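Local structure of TRAP solute Binding Protein (Uncultured marine bacterium, 5I7I) at residues H30-M35 with M188-V193; A41-P46 with I87-A92; R168-V173 with Y234-L239; Q75-V80 with G93-R98; G195-S198 with G204-V207. The protein probably delivers aromatic acids to a TRAP transporter of a marine bacterium, here holding 3-hydroxybenzoate between its two lobes. All blocks are in the same frame, centred on the assembly; numbering follows the deposited sequence.

Interaction 1: residues H30-M35 with M188-V193; sequences HSFPPM and MPVPAV. With 3HB (3-hydroxybenzoic acid), chain C.
F32 spends a single ring edge on two different partners, V190 of the facing segment and the bound 3-hydroxybenzoate. Its CE1 lies 3.7 Å from V190 CG1, and its CZ is 4.0 Å from ligand C6; both V190 CG1 and ligand C6 lie near the plane of the phenyl ring, so neither stacks on a face. One atom further back, F32 CD1 meets P191 CG at 3.8 Å. The F32 ring crosses both V190 and P191 at about a right angle. It reaches them with CG set between the backbone N and the carbonyl carbon (chi1 64°), while P33 CD rests 3.3 Å above one of its faces, offset toward the rim. V190 uses the same first-torsion position for CG1 (chi1 71°), which carries that methyl between F32 CE1 and ligand C6, at 3.6 Å from the latter. H30-M35 runs off the end of strand 25-31 of the five-stranded sheet, and M188-V193 follows strand 184-187 of the six-stranded one, so the contact bridges the two lobes beside the ligand. Beyond it, the V190 N is hydrogen-bonded to Y94 OH. No hydrogen bond joins the two segments, and only about 120 Å² is buried; between these two segments the contact is apolar packing alone, consistent with surfaces that could part when a binding protein opens.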
# COMPACT_ATOMS: atom_id res chain seq x y z
N HIS A 30 12.59 2.59 10.57
CA HIS A 30 11.98 1.35 11.05
C HIS A 30 10.86 0.92 10.10
O HIS A 30 10.08 1.75 9.64
CB HIS A 30 11.42 1.57 12.46
CG HIS A 30 11.25 0.31 13.25
ND1 HIS A 30 10.37 0.20 14.30
CD2 HIS A 30 11.89 -0.88 13.17
CE1 HIS A 30 10.46 -1.00 14.83
NE2 HIS A 30 11.37 -1.69 14.15
N SER A 31 10.79 -0.38 9.80
CA SER A 31 9.68 -0.90 9.00
C SER A 31 9.53 -2.38 9.27
O SER A 31 10.37 -3.01 9.93
CB SER A 31 9.91 -0.61 7.53
OG SER A 31 8.74 -0.85 6.77
N PHE A 32 8.44 -2.95 8.75
CA PHE A 32 8.07 -4.34 9.04
C PHE A 32 8.56 -5.38 8.03
O PHE A 32 8.83 -6.51 8.44
CB PHE A 32 6.56 -4.50 9.25
CG PHE A 32 5.72 -4.19 8.04
CD1 PHE A 32 5.44 -5.16 7.09
CD2 PHE A 32 5.21 -2.93 7.87
CE1 PHE A 32 4.68 -4.84 5.96
CE2 PHE A 32 4.46 -2.61 6.76
CZ PHE A 32 4.19 -3.57 5.80
N PRO A 33 8.67 -5.10 6.72
CA PRO A 33 9.11 -6.16 5.81
C PRO A 33 10.55 -6.55 6.09
O PRO A 33 11.32 -5.74 6.63
CB PRO A 33 8.97 -5.53 4.41
CG PRO A 33 8.04 -4.41 4.58
CD PRO A 33 8.36 -3.88 5.95
N PRO A 34 10.95 -7.76 5.73
CA PRO A 34 12.36 -8.12 5.85
C PRO A 34 13.22 -7.36 4.85
O PRO A 34 12.73 -6.76 3.87
CB PRO A 34 12.36 -9.62 5.57
CG PRO A 34 11.18 -9.83 4.69
CD PRO A 34 10.15 -8.87 5.20
N MET A 35 14.53 -7.40 5.12
CA MET A 35 15.51 -6.65 4.33
C MET A 35 15.38 -6.85 2.83
O MET A 35 15.41 -5.85 2.09
CB MET A 35 16.90 -7.03 4.88
CG MET A 35 18.14 -6.55 4.13
SD MET A 35 19.65 -7.04 5.03
CE MET A 35 20.74 -5.62 4.77
N MET A 188 -4.95 -9.05 8.35
CA MET A 188 -3.67 -9.18 9.06
C MET A 188 -2.56 -8.50 8.26
O MET A 188 -2.64 -8.43 7.02
CB MET A 188 -3.29 -10.65 9.27
CG MET A 188 -2.94 -11.37 7.96
SD MET A 188 -2.94 -13.16 8.11
CE MET A 188 -4.70 -13.44 8.32
N PRO A 189 -1.52 -7.99 8.92
CA PRO A 189 -0.34 -7.51 8.17
C PRO A 189 0.30 -8.64 7.38
O PRO A 189 0.15 -9.82 7.70
CB PRO A 189 0.59 -6.99 9.27
CG PRO A 189 -0.35 -6.62 10.40
CD PRO A 189 -1.40 -7.70 10.36
N VAL A 190 0.98 -8.26 6.31
CA VAL A 190 1.45 -9.25 5.33
C VAL A 190 2.42 -10.28 5.90
O VAL A 190 2.41 -11.43 5.43
CB VAL A 190 1.95 -8.57 4.04
CG1 VAL A 190 3.26 -7.86 4.26
CG2 VAL A 190 2.07 -9.59 2.91
N PRO A 191 3.26 -9.98 6.90
CA PRO A 191 4.18 -11.03 7.38
C PRO A 191 3.47 -12.22 8.02
O PRO A 191 4.12 -13.25 8.21
CB PRO A 191 5.07 -10.30 8.39
CG PRO A 191 4.95 -8.86 8.02
CD PRO A 191 3.53 -8.71 7.58
N ALA A 192 2.19 -12.10 8.36
CA ALA A 192 1.41 -13.16 8.99
C ALA A 192 0.72 -14.08 7.98
O ALA A 192 0.19 -15.13 8.37
CB ALA A 192 0.33 -12.54 9.88
N VAL A 193 0.74 -13.72 6.69
CA VAL A 193 -0.08 -14.42 5.70
C VAL A 193 0.41 -15.84 5.47
O VAL A 193 -0.39 -16.79 5.39
CB VAL A 193 -0.08 -13.62 4.39
CG1 VAL A 193 -0.69 -14.43 3.26
CG2 VAL A 193 -0.84 -12.32 4.58
C1' 3HB C . -0.03 -5.68 2.22
O1' 3HB C . -0.91 -6.16 1.47
O2' 3HB C . -0.20 -5.64 3.46
C1 3HB C . 1.30 -5.20 1.64
C2 3HB C . 1.43 -5.09 0.26
C3 3HB C . 2.62 -4.67 -0.29
C4 3HB C . 3.69 -4.37 0.52
C5 3HB C . 3.55 -4.47 1.90
C6 3HB C . 2.36 -4.89 2.47
O3 3HB C . 2.73 -4.57 -1.66

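Interaction 2: residues A41-P46 with I87-A92; sequences AKFVKP and IVWTVA. With 3HB (3-hydroxybenzoic acid), chain C.
W89 meets F43 and V44 where the helix 38-54 packs on the strand 87-91 of the five-stranded sheet, a helix-on-sheet layer of one alpha/beta lobe. From its base outward the indole passes through three neighbourhoods. CB comes first, 4.4 Å from V44 CG2, a loose methyl contact close to where the two backbones approach best, with CA of V44 and CA of W89 8.2 Å apart. Next, CD1 on the five-membered ring is 4.3 Å from F43 CE2, an apolar contact. With CG anti to the backbone N (chi1 -178°), the indole extends from the strand toward the pocket, and CZ3 passes the ring of P33. On the benzo side, CZ2 borders F238, whose ring plane stands at about 45° to the indole. At the far end, the indole turns its edge to the ligand, with CH2 3.8 Å from C5 of 3-hydroxybenzoate and 3.9 Å from C4, both near the indole plane. F43 itself is wedged into a wider aromatic cluster, making edge-to-face contacts with F142, F240 and W274, and sits at a pi-type turn of its helix. The segments bury just 84 Å² against each other and share no hydrogen bond. Two residues along the strand, V91 adds a methyl to the same pocket wall, its CG2 lying 3.9 Å from ligand C6.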
# COMPACT_ATOMS: atom_id res chain seq x y z
N ALA A 41 14.93 -2.88 0.07
CA ALA A 41 16.12 -3.04 -0.74
C ALA A 41 16.12 -2.14 -1.97
O ALA A 41 17.19 -1.72 -2.42
CB ALA A 41 16.28 -4.50 -1.16
N LYS A 42 14.93 -1.81 -2.50
CA LYS A 42 14.83 -1.09 -3.76
C LYS A 42 14.10 0.23 -3.63
O LYS A 42 13.87 0.91 -4.64
CB LYS A 42 14.23 -1.98 -4.85
CG LYS A 42 15.18 -3.12 -5.23
CD LYS A 42 14.59 -3.99 -6.33
CE LYS A 42 15.60 -5.04 -6.82
NZ LYS A 42 16.18 -5.83 -5.70
N PHE A 43 13.77 0.64 -2.42
CA PHE A 43 13.17 1.95 -2.21
C PHE A 43 13.90 2.69 -1.10
O PHE A 43 14.59 3.68 -1.37
CB PHE A 43 11.64 1.90 -2.01
CG PHE A 43 11.06 3.24 -1.77
CD1 PHE A 43 11.00 4.17 -2.78
CD2 PHE A 43 10.65 3.62 -0.51
CE1 PHE A 43 10.50 5.46 -2.54
CE2 PHE A 43 10.17 4.90 -0.27
CZ PHE A 43 10.10 5.81 -1.28
N VAL A 44 13.81 2.22 0.14
CA VAL A 44 14.40 2.97 1.25
C VAL A 44 15.92 2.96 1.17
O VAL A 44 16.57 3.98 1.43
CB VAL A 44 13.88 2.47 2.60
CG1 VAL A 44 14.62 3.17 3.75
CG2 VAL A 44 12.36 2.70 2.71
N LYS A 45 16.51 1.83 0.79
CA LYS A 45 17.97 1.78 0.68
C LYS A 45 18.48 2.77 -0.35
O LYS A 45 19.34 3.59 -0.00
CB LYS A 45 18.43 0.34 0.42
CG LYS A 45 19.92 0.22 0.10
CD LYS A 45 20.33 -1.23 -0.04
CE LYS A 45 21.81 -1.39 -0.35
NZ LYS A 45 22.14 -0.96 -1.73
N PRO A 46 18.00 2.78 -1.59
CA PRO A 46 18.50 3.81 -2.51
C PRO A 46 18.12 5.23 -2.12
O PRO A 46 18.90 6.15 -2.38
CB PRO A 46 17.93 3.39 -3.88
CG PRO A 46 16.84 2.38 -3.57
CD PRO A 46 17.19 1.75 -2.27
N ILE A 87 12.10 7.72 10.97
CA ILE A 87 11.47 7.51 9.66
C ILE A 87 10.83 6.13 9.67
O ILE A 87 11.41 5.17 10.21
CB ILE A 87 12.49 7.59 8.50
CG1 ILE A 87 13.32 8.87 8.56
CG2 ILE A 87 11.78 7.46 7.13
CD1 ILE A 87 14.45 8.89 7.56
N VAL A 88 9.65 6.01 9.06
CA VAL A 88 9.03 4.71 8.85
C VAL A 88 8.48 4.62 7.44
O VAL A 88 8.15 5.62 6.80
CB VAL A 88 7.93 4.36 9.86
CG1 VAL A 88 8.50 4.40 11.27
CG2 VAL A 88 6.75 5.28 9.71
N TRP A 89 8.36 3.37 6.98
CA TRP A 89 7.55 3.01 5.82
C TRP A 89 6.51 2.02 6.32
O TRP A 89 6.86 1.03 6.98
CB TRP A 89 8.41 2.39 4.72
CG TRP A 89 7.63 2.04 3.46
CD1 TRP A 89 7.47 2.83 2.37
CD2 TRP A 89 6.96 0.81 3.18
NE1 TRP A 89 6.72 2.18 1.42
CE2 TRP A 89 6.39 0.94 1.89
CE3 TRP A 89 6.77 -0.38 3.88
CZ2 TRP A 89 5.67 -0.09 1.29
CZ3 TRP A 89 6.04 -1.38 3.29
CH2 TRP A 89 5.50 -1.23 2.02
N THR A 90 5.24 2.28 6.03
CA THR A 90 4.22 1.38 6.53
C THR A 90 2.98 1.45 5.64
O THR A 90 2.94 2.18 4.65
CB THR A 90 3.91 1.72 7.99
OG1 THR A 90 3.07 0.68 8.51
CG2 THR A 90 3.21 3.07 8.12
N VAL A 91 1.97 0.65 6.00
CA VAL A 91 0.67 0.64 5.34
C VAL A 91 -0.29 1.45 6.20
O VAL A 91 -0.47 1.13 7.38
CB VAL A 91 0.15 -0.79 5.14
CG1 VAL A 91 -1.25 -0.81 4.57
CG2 VAL A 91 1.07 -1.60 4.19
N ALA A 92 -0.90 2.49 5.63
CA ALA A 92 -1.75 3.39 6.41
C ALA A 92 -2.85 2.63 7.13
O ALA A 92 -3.10 2.84 8.32
CB ALA A 92 -2.38 4.44 5.50
C1' 3HB C . -0.03 -5.68 2.22
O1' 3HB C . -0.91 -6.16 1.47
O2' 3HB C . -0.20 -5.64 3.46
C1 3HB C . 1.30 -5.20 1.64
C2 3HB C . 1.43 -5.09 0.26
C3 3HB C . 2.62 -4.67 -0.29
C4 3HB C . 3.69 -4.37 0.52
C5 3HB C . 3.55 -4.47 1.90
C6 3HB C . 2.36 -4.89 2.47
O3 3HB C . 2.73 -4.57 -1.66

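Interaction 3: residues R168-V173 with Y234-L239; sequences RGPTRV and YTTPFL. With 3HB (3-hydroxybenzoic acid), chain C.
The pocket's carboxylate end lies beside a junction of the two lobes, where P170 and T171, following strand 166-169, pack on Y234 and T236, leading into strand 237-243. P170 CG is 4.3 Å from T236 CG2, and the side chains of T171 and T236 slide past one another in opposite directions, with T171 CG2 3.4 Å from T236 OG1. Neither hydroxyl bonds to the other; both OG1 atoms hydrogen-bond E106 OE2, and T171 OG1 caps I174 N at the start of helix 172-180. Next to this junction, CG anti to the backbone N and a bend at chi2 (-90°) bring the R168 guanidinium end-on to the carboxylate of 3-hydroxybenzoate, one nitrogen to each oxygen: NH1 to O1' at 2.9 Å and NH2 to O2' at 2.7 Å. The N-H...O angles of 170° and 172° show nearly straight bonds, as expected of the arginine-carboxylate clamp of TRAP binding proteins. P170 CA lies 3.4 Å above one face of the guanidinium, and bonds from NH1 to V206 O and NH2 to M188 O help fix its rotation. A leucine in place of R168 would probably leave the ligand carboxylate without its paired donors and countercharge, and V206 O and M188 O without these partners. At the ligand's far end, F238 turns its edge to the phenolic oxygen, with CZ 3.7 Å from O3 in the ring plane.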
# COMPACT_ATOMS: atom_id res chain seq x y z
N ARG A 168 -7.54 -13.23 3.10
CA ARG A 168 -6.87 -12.14 3.80
C ARG A 168 -6.89 -10.85 2.99
O ARG A 168 -6.66 -10.85 1.78
CB ARG A 168 -5.41 -12.52 4.10
CG ARG A 168 -4.57 -11.40 4.69
CD ARG A 168 -3.85 -10.54 3.65
NE ARG A 168 -3.06 -9.52 4.33
CZ ARG A 168 -2.39 -8.54 3.72
NH1 ARG A 168 -2.40 -8.42 2.41
NH2 ARG A 168 -1.69 -7.69 4.45
N GLY A 169 -7.12 -9.74 3.68
CA GLY A 169 -6.85 -8.42 3.16
C GLY A 169 -6.02 -7.61 4.13
O GLY A 169 -5.92 -7.95 5.31
N PRO A 170 -5.43 -6.50 3.65
CA PRO A 170 -4.49 -5.73 4.48
C PRO A 170 -5.13 -4.73 5.42
O PRO A 170 -4.49 -4.33 6.40
CB PRO A 170 -3.65 -4.96 3.44
CG PRO A 170 -4.58 -4.83 2.27
CD PRO A 170 -5.32 -6.14 2.23
N THR A 171 -6.36 -4.28 5.15
CA THR A 171 -6.99 -3.20 5.89
C THR A 171 -8.49 -3.45 5.93
O THR A 171 -9.03 -4.30 5.23
CB THR A 171 -6.80 -1.85 5.20
OG1 THR A 171 -7.67 -1.80 4.06
CG2 THR A 171 -5.37 -1.64 4.77
N ARG A 172 -9.16 -2.65 6.76
CA ARG A 172 -10.60 -2.79 6.92
C ARG A 172 -11.34 -2.51 5.63
O ARG A 172 -12.33 -3.19 5.33
CB ARG A 172 -11.05 -1.83 8.02
CG ARG A 172 -12.50 -2.00 8.40
CD ARG A 172 -12.79 -1.23 9.68
NE ARG A 172 -12.10 -1.79 10.85
CZ ARG A 172 -12.13 -1.24 12.07
NH1 ARG A 172 -12.79 -0.11 12.27
NH2 ARG A 172 -11.50 -1.82 13.08
N VAL A 173 -10.93 -1.51 4.87
CA VAL A 173 -11.59 -1.23 3.60
C VAL A 173 -11.46 -2.42 2.66
O VAL A 173 -12.44 -2.83 2.02
CB VAL A 173 -11.08 0.08 2.97
CG1 VAL A 173 -11.82 0.39 1.70
CG2 VAL A 173 -11.22 1.23 3.95
N TYR A 234 -7.93 -3.09 -6.48
CA TYR A 234 -7.78 -2.20 -5.34
C TYR A 234 -6.30 -1.88 -5.22
O TYR A 234 -5.45 -2.58 -5.80
CB TYR A 234 -8.25 -2.85 -4.02
CG TYR A 234 -7.20 -3.82 -3.51
CD1 TYR A 234 -7.07 -5.08 -4.05
CD2 TYR A 234 -6.27 -3.42 -2.55
CE1 TYR A 234 -6.06 -5.94 -3.64
CE2 TYR A 234 -5.24 -4.29 -2.14
CZ TYR A 234 -5.15 -5.54 -2.69
OH TYR A 234 -4.13 -6.41 -2.35
N THR A 235 -6.01 -0.85 -4.44
CA THR A 235 -4.67 -0.67 -3.91
C THR A 235 -4.82 -0.20 -2.47
O THR A 235 -5.94 0.07 -2.00
CB THR A 235 -3.84 0.32 -4.73
OG1 THR A 235 -2.50 0.26 -4.29
CG2 THR A 235 -4.33 1.75 -4.55
N THR A 236 -3.70 -0.11 -1.77
CA THR A 236 -3.73 0.42 -0.41
C THR A 236 -2.57 1.40 -0.20
O THR A 236 -1.45 1.14 -0.66
CB THR A 236 -3.77 -0.69 0.66
OG1 THR A 236 -4.25 -0.19 1.91
CG2 THR A 236 -2.40 -1.34 0.86
N PRO A 237 -2.83 2.56 0.39
CA PRO A 237 -1.77 3.57 0.53
C PRO A 237 -0.68 3.18 1.51
O PRO A 237 -0.94 2.70 2.62
CB PRO A 237 -2.52 4.81 0.99
CG PRO A 237 -3.85 4.66 0.41
CD PRO A 237 -4.15 3.19 0.51
N PHE A 238 0.55 3.41 1.07
CA PHE A 238 1.75 3.37 1.88
C PHE A 238 2.10 4.77 2.39
O PHE A 238 1.90 5.76 1.70
CB PHE A 238 2.93 2.91 1.03
CG PHE A 238 2.79 1.55 0.41
CD1 PHE A 238 2.33 0.47 1.13
CD2 PHE A 238 3.18 1.37 -0.90
CE1 PHE A 238 2.26 -0.80 0.55
CE2 PHE A 238 3.13 0.11 -1.50
CZ PHE A 238 2.67 -0.97 -0.76
N LEU A 239 2.65 4.82 3.60
CA LEU A 239 3.11 6.06 4.21
C LEU A 239 4.62 5.97 4.40
O LEU A 239 5.12 5.03 5.02
CB LEU A 239 2.48 6.27 5.58
CG LEU A 239 0.95 6.20 5.63
CD1 LEU A 239 0.46 6.33 7.07
CD2 LEU A 239 0.35 7.28 4.74
C1' 3HB C . -0.03 -5.68 2.22
O1' 3HB C . -0.91 -6.16 1.47
O2' 3HB C . -0.20 -5.64 3.46
C1 3HB C . 1.30 -5.20 1.64
C2 3HB C . 1.43 -5.09 0.26
C3 3HB C . 2.62 -4.67 -0.29
C4 3HB C . 3.69 -4.37 0.52
C5 3HB C . 3.55 -4.47 1.90
C6 3HB C . 2.36 -4.89 2.47
O3 3HB C . 2.73 -4.57 -1.66

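Interaction 4: residues Q75-V80 with G93-R98; sequences QLVDQV and GYTPGR. With 3HB (3-hydroxybenzoic acid), chain C.
In the conformer given, D78 and R98 form a salt bridge between helix 76-82 and the loop after strand 87-91, at a type II beta turn spanning T95 to R98. Both terminal nitrogens of R98 converge on one oxygen: D78 OD1 is 2.5 Å from R98 NH2 and 2.6 Å from R98 NH1. The N-H...O angles are bent, at 137° and 136°, and since R98 was modelled in two conformers the exact lengths are doubtful. The carboxylate and guanidinium are nearly coplanar, 13° apart, with OD1 at the guanidinium's edge. V77 CG2, placed between its backbone N and carbonyl carbon, backs one face of that group, 3.5 Å above its plane, and from the same position meets T95 CG2 tip to tip at 3.8 Å. In the next shell, T95 OG1 is hydrogen-bonded to A92 O, and G97, with positive phi, takes the third position of the turn. R81 NH1 lies close to R98 NH2 and makes only a long, weak ion pair with D78 OD1, so the carboxylate may partly offset both charges. An alanine at D78 would probably leave R98 without its countercharge beside R81 and set its guanidinium free to turn away from V77. At the opposite end of the loop, Y94 OH gives a hydrogen bond of 2.6 Å to O2' of 3-hydroxybenzoate, which sits at the edge of the tyrosine ring, near its plane.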
# COMPACT_ATOMS: atom_id res chain seq x y z
N GLN A 75 2.19 -0.21 15.06
CA GLN A 75 2.81 0.78 15.93
C GLN A 75 3.80 1.69 15.20
O GLN A 75 4.21 2.69 15.79
CB GLN A 75 3.52 0.09 17.09
CG GLN A 75 2.61 -0.73 17.93
CD GLN A 75 3.33 -1.37 19.06
OE1 GLN A 75 3.84 -2.48 18.92
NE2 GLN A 75 3.41 -0.67 20.18
N LEU A 76 4.17 1.37 13.96
CA LEU A 76 5.15 2.20 13.26
C LEU A 76 4.72 3.66 13.21
O LEU A 76 5.54 4.56 13.43
CB LEU A 76 5.42 1.64 11.86
CG LEU A 76 6.21 0.34 11.81
CD1 LEU A 76 6.07 -0.32 10.44
CD2 LEU A 76 7.67 0.60 12.16
N VAL A 77 3.44 3.93 12.94
CA VAL A 77 3.00 5.33 12.89
C VAL A 77 3.14 6.00 14.25
O VAL A 77 3.45 7.20 14.32
CB VAL A 77 1.58 5.49 12.32
CG1 VAL A 77 1.56 5.19 10.83
CG2 VAL A 77 0.58 4.61 13.04
N ASP A 78 2.89 5.27 15.34
CA ASP A 78 3.05 5.87 16.66
C ASP A 78 4.51 6.15 16.94
O ASP A 78 4.86 7.22 17.45
CB ASP A 78 2.49 4.94 17.74
CG ASP A 78 1.01 4.68 17.57
OD1 ASP A 78 0.31 5.55 17.03
OD2 ASP A 78 0.57 3.59 18.01
N GLN A 79 5.38 5.20 16.61
CA GLN A 79 6.81 5.36 16.85
C GLN A 79 7.36 6.59 16.14
O GLN A 79 8.12 7.38 16.73
CB GLN A 79 7.56 4.11 16.40
CG GLN A 79 7.26 2.89 17.24
CD GLN A 79 7.94 1.65 16.73
OE1 GLN A 79 8.35 1.60 15.58
NE2 GLN A 79 8.04 0.63 17.57
N VAL A 80 6.98 6.79 14.88
CA VAL A 80 7.50 7.94 14.14
C VAL A 80 6.85 9.23 14.63
O VAL A 80 7.51 10.28 14.70
CB VAL A 80 7.40 7.74 12.61
CG1 VAL A 80 5.98 7.98 12.08
CG2 VAL A 80 8.38 8.65 11.93
N GLY A 93 -3.53 1.74 6.41
CA GLY A 93 -4.65 1.01 6.94
C GLY A 93 -4.33 -0.09 7.93
O GLY A 93 -5.25 -0.73 8.44
N TYR A 94 -3.05 -0.34 8.22
CA TYR A 94 -2.75 -1.24 9.33
C TYR A 94 -3.23 -0.68 10.66
O TYR A 94 -3.35 -1.43 11.62
CB TYR A 94 -1.25 -1.55 9.42
CG TYR A 94 -0.69 -2.54 8.41
CD1 TYR A 94 -1.49 -3.11 7.42
CD2 TYR A 94 0.64 -2.90 8.47
CE1 TYR A 94 -0.95 -4.01 6.53
CE2 TYR A 94 1.17 -3.79 7.59
CZ TYR A 94 0.40 -4.35 6.63
OH TYR A 94 0.99 -5.25 5.76
N THR A 95 -3.53 0.62 10.72
CA THR A 95 -4.15 1.27 11.87
C THR A 95 -5.52 1.78 11.43
O THR A 95 -5.61 2.87 10.84
CB THR A 95 -3.30 2.43 12.36
OG1 THR A 95 -2.87 3.25 11.28
CG2 THR A 95 -2.10 1.90 13.11
N PRO A 96 -6.59 1.01 11.63
CA PRO A 96 -7.90 1.44 11.13
C PRO A 96 -8.34 2.77 11.70
O PRO A 96 -8.10 3.07 12.87
CB PRO A 96 -8.84 0.32 11.59
CG PRO A 96 -8.12 -0.39 12.65
CD PRO A 96 -6.67 -0.29 12.30
N GLY A 97 -8.97 3.58 10.84
CA GLY A 97 -9.58 4.83 11.24
C GLY A 97 -8.63 6.00 11.43
O GLY A 97 -9.09 7.14 11.53
N ARG A 98 -7.33 5.75 11.44
CA ARG A 98 -6.37 6.80 11.78
C ARG A 98 -6.17 7.79 10.64
O ARG A 98 -5.86 8.96 10.89
CB ARG A 98 -5.04 6.14 12.14
CG ARG A 98 -3.99 7.09 12.64
CD ARG A 98 -3.86 7.08 14.15
NE ARG A 98 -2.55 7.57 14.56
CZ ARG A 98 -1.63 6.88 15.24
NH1 ARG A 98 -1.86 5.63 15.63
NH2 ARG A 98 -0.47 7.46 15.54
C1' 3HB C . -0.03 -5.68 2.22
O1' 3HB C . -0.91 -6.16 1.47
O2' 3HB C . -0.20 -5.64 3.46
C1 3HB C . 1.30 -5.20 1.64
C2 3HB C . 1.43 -5.09 0.26
C3 3HB C . 2.62 -4.67 -0.29
C4 3HB C . 3.69 -4.37 0.52
C5 3HB C . 3.55 -4.47 1.90
C6 3HB C . 2.36 -4.89 2.47
O3 3HB C . 2.73 -4.57 -1.66

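Interaction 5: residues G195-S198 with G204-V207; sequences GALS and GMVV
L197 and M205 cross at about a right angle, and the two methyl branches of the leucine divide the facing strand between them. CD1 goes to the thioether, 4.1 Å from M205 SD, whereas CD2 settles on the main chain of the preceding residue, 3.8 Å from G204 N and 4.0 Å from G204 CA. In L197, CG anti to the carbonyl carbon (chi1 -74°) sends the isobutyl group from the helix toward the strand. M205 starts with CG between the backbone N and the carbonyl carbon (chi1 68°), and its chain then bends at chi2 (-78°), presenting SD rather than CE to the leucine. The backbones approach most closely at the same place: CA of L197 and CA of G204 are 6.9 Å apart. In the fold, helix 193-198 is the connecting helix of a beta-alpha-beta crossover between the parallel strands 184-187 and 204-207, which pass to either side of strand 166-169 in the six-stranded sheet. L197 also packs on L217 and L220 of the short helix 217-220, and M205 reaches L217 too, so the crossover helix, the strand and that helix share one buried apolar layer. The peptide groups of G204 and V206 bond to R168 on the neighbouring strand, and V207, at the end of the segment, touches the 3-hydroxybenzoate.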
# COMPACT_ATOMS: atom_id res chain seq x y z
N GLY A 195 2.08 -17.99 7.29
CA GLY A 195 1.77 -18.90 8.37
C GLY A 195 0.29 -19.22 8.42
O GLY A 195 -0.10 -20.37 8.67
N ALA A 196 -0.55 -18.22 8.20
CA ALA A 196 -1.99 -18.43 8.19
C ALA A 196 -2.41 -19.36 7.06
O ALA A 196 -3.34 -20.16 7.24
CB ALA A 196 -2.71 -17.08 8.11
N LEU A 197 -1.74 -19.29 5.91
CA LEU A 197 -2.00 -20.25 4.83
C LEU A 197 -1.56 -21.66 5.22
O LEU A 197 -2.31 -22.63 5.02
CB LEU A 197 -1.24 -19.83 3.57
CG LEU A 197 -1.76 -18.65 2.77
CD1 LEU A 197 -0.67 -18.16 1.82
CD2 LEU A 197 -3.03 -19.05 1.99
N SER A 198 -0.32 -21.81 5.70
CA SER A 198 0.24 -23.14 5.94
C SER A 198 -0.50 -23.85 7.06
O SER A 198 -0.54 -25.09 7.09
CB SER A 198 1.73 -23.04 6.27
OG SER A 198 2.52 -22.81 5.11
N GLY A 204 -6.56 -17.93 1.12
CA GLY A 204 -5.97 -17.09 0.12
C GLY A 204 -5.91 -15.67 0.63
O GLY A 204 -6.16 -15.41 1.80
N MET A 205 -5.57 -14.77 -0.27
CA MET A 205 -5.32 -13.39 0.12
C MET A 205 -5.34 -12.51 -1.12
O MET A 205 -5.20 -12.98 -2.25
CB MET A 205 -3.97 -13.20 0.82
CG MET A 205 -2.75 -13.41 -0.08
SD MET A 205 -2.37 -15.12 -0.37
CE MET A 205 -0.84 -14.90 -1.29
N VAL A 206 -5.45 -11.21 -0.87
CA VAL A 206 -5.10 -10.21 -1.86
C VAL A 206 -3.78 -9.56 -1.48
O VAL A 206 -3.54 -9.24 -0.30
CB VAL A 206 -6.21 -9.17 -2.12
CG1 VAL A 206 -7.37 -9.81 -2.80
CG2 VAL A 206 -6.60 -8.47 -0.86
N VAL A 207 -2.91 -9.43 -2.47
CA VAL A 207 -1.67 -8.65 -2.45
C VAL A 207 -1.29 -8.39 -3.89
O VAL A 207 -1.67 -9.16 -4.78
CB VAL A 207 -0.48 -9.39 -1.80
CG1 VAL A 207 -0.48 -9.24 -0.29
CG2 VAL A 207 -0.45 -10.86 -2.18

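Interactions 1 to 4 all touch 3-hydroxybenzoate, and interaction 5 borders it through V207. Interactions 1 and 3 have centres 13 Å apart and pack together where V193 CG2 lies 3.6 Å from R168 NE. Interaction 4 meets interaction 1 where F32 CZ is 3.5 Å from Y94 CE2, setting the pocket tyrosine against the phenylalanine that edges the ligand. Within the five-stranded sheet, interactions 2 and 3 are joined by T90 O and L239 N at 2.9 Å. Interactions 3 and 5 pack where Y234 OH lies 3.3 Å from V207 N. Interactions 2 and 5, in different lobes, stay separate: centres 23 Å apart, nearest atoms about 9 Å.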